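Local coordinates for sensor protein (Bacteroides thetaiotaomicron, PDB 2X7X) that binds fructose through its periplasmic domain and probably relays that signal as the sensor kinase of a hybrid two-component system, at residues Asn229-Glu232 and Leu233-Ser237. Numbering follows the deposited sequence.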
loop_
_atom_site.group_PDB
_atom_site.type_symbol
_atom_site.label_atom_id
_atom_site.label_comp_id
_atom_site.label_asym_id
_atom_site.label_seq_id
_atom_site.Cartn_x
_atom_site.Cartn_y
_atom_site.Cartn_z
ATOM N N ASN A 229 5.573 2.756 -14.732
ATOM C CA ASN A 229 6.471 2.022 -13.832
ATOM C C ASN A 229 6.099 0.553 -13.560
ATOM O O ASN A 229 5.155 0.005 -14.157
ATOM C CB ASN A 229 6.650 2.812 -12.532
ATOM C CG ASN A 229 7.308 4.180 -12.758
ATOM O OD1 ASN A 229 8.217 4.329 -13.580
ATOM N ND2 ASN A 229 6.848 5.175 -12.028
ATOM N N GLY A 230 6.847 -0.078 -12.653
ATOM C CA GLY A 230 6.736 -1.520 -12.389
ATOM C C GLY A 230 5.395 -2.026 -11.910
ATOM O O GLY A 230 4.852 -2.990 -12.451
ATOM N N LEU A 231 4.864 -1.376 -10.882
ATOM C CA LEU A 231 3.552 -1.728 -10.334
ATOM C C LEU A 231 2.514 -1.814 -11.452
ATOM O O LEU A 231 1.806 -2.816 -11.586
ATOM C CB LEU A 231 3.137 -0.712 -9.275
ATOM C CG LEU A 231 1.819 -0.940 -8.533
ATOM C CD1 LEU A 231 1.722 -2.348 -7.912
ATOM C CD2 LEU A 231 1.625 0.139 -7.465
ATOM N N GLU A 232 2.466 -0.766 -12.266
ATOM C CA GLU A 232 1.547 -0.670 -13.399
ATOM C C GLU A 232 1.752 -1.802 -14.407
ATOM O O GLU A 232 0.785 -2.339 -14.950
ATOM C CB GLU A 232 1.670 0.719 -14.059
ATOM C CG GLU A 232 0.982 0.874 -15.415
ATOM C CD GLU A 232 0.724 2.346 -15.796
ATOM O OE1 GLU A 232 1.206 2.802 -16.868
ATOM O OE2 GLU A 232 0.029 3.041 -15.016
ATOM N N LEU A 233 3.013 -2.169 -14.637
ATOM C CA LEU A 233 3.355 -3.293 -15.515
ATOM C C LEU A 233 2.882 -4.662 -14.998
ATOM O O LEU A 233 2.611 -5.577 -15.793
ATOM C CB LEU A 233 4.857 -3.322 -15.793
ATOM C CG LEU A 233 5.434 -2.182 -16.635
ATOM C CD1 LEU A 233 6.960 -2.332 -16.763
ATOM C CD2 LEU A 233 4.767 -2.063 -18.013
ATOM N N VAL A 234 2.792 -4.803 -13.678
ATOM C CA VAL A 234 2.257 -6.015 -13.086
ATOM C C VAL A 234 0.750 -6.015 -13.237
ATOM O O VAL A 234 0.152 -7.022 -13.654
ATOM C CB VAL A 234 2.612 -6.140 -11.600
ATOM C CG1 VAL A 234 1.979 -7.374 -11.018
ATOM C CG2 VAL A 234 4.096 -6.197 -11.425
ATOM N N LEU A 235 0.133 -4.878 -12.906
ATOM C CA LEU A 235 -1.319 -4.728 -13.047
ATOM C C LEU A 235 -1.774 -4.918 -14.492
ATOM O O LEU A 235 -2.893 -5.400 -14.737
ATOM C CB LEU A 235 -1.791 -3.378 -12.522
ATOM C CG LEU A 235 -1.753 -3.195 -11.016
ATOM C CD1 LEU A 235 -1.764 -1.702 -10.717
ATOM C CD2 LEU A 235 -2.885 -3.952 -10.302
ATOM N N ASP A 236 -0.907 -4.548 -15.435
ATOM C CA ASP A 236 -1.226 -4.679 -16.847
ATOM C C ASP A 236 -0.844 -6.036 -17.418
ATOM O O ASP A 236 -0.926 -6.229 -18.627
ATOM C CB ASP A 236 -0.596 -3.545 -17.668
ATOM C CG ASP A 236 -1.245 -2.195 -17.399
ATOM O OD1 ASP A 236 -2.380 -2.155 -16.881
ATOM O OD2 ASP A 236 -0.611 -1.161 -17.683
ATOM N N SER A 237 -0.418 -6.967 -16.564
ATOM C CA SER A 237 -0.041 -8.319 -17.001
ATOM C C SER A 237 1.164 -8.373 -17.947
ATOM O O SER A 237 1.327 -9.355 -18.685
ATOM C CB SER A 237 -1.232 -9.050 -17.632
ATOM O OG SER A 237 -1.944 -9.782 -16.650
#
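Leu-233 N donates to Asn-229 O at 3.1 Å, the first rung of the short helix 230-235, which links strands 217-220 and 241-244 in a beta-alpha-beta unit of the periplasmic-binding-protein fold. Asn-229 occupies the N-cap position, yet its ND2 bonds to Pro-225 O and its OD1 to Ser-18 OG instead of capping the helix. Leu-233 CG, anti to its carbonyl carbon (chi1 -68°), sits by Asn-229 O. Val-234 N bonds to Gly-230 O, while its CG2 lies 3.5 Å from that same oxygen; a compact, branched side chain suits this buried face. Leu-235 N reaches Leu-231 O almost straight (170°), and Leu-235 CD1 lies 4.3 Å from Leu-231 CG; Leu-231 packs on Thr-288, Leu-235 on Gln-285 and Ala-281, hydrocarbon against a partly polar face of helix 281-304. Asp-236 N closes the last rung on Glu-232 O at 2.8 Å. Ser-237, small and polar, suits the exposed positive-phi C-prime place of a Schellman motif: its N bonds to Val-234 O, the next residue's to Leu-233 O. Exposed Asp-236 suits solvent; its OD2 meets Glu-232 CG (3.4 Å), carboxylate planes 38° apart. Gly-228 N, bonded to Glu-232 OE1, probably keeps Glu-232 ionised; that charge and the helix C-terminus may raise the pKa of Asp-236, whose OD2 is 4.4 Å from Glu-232 OE1.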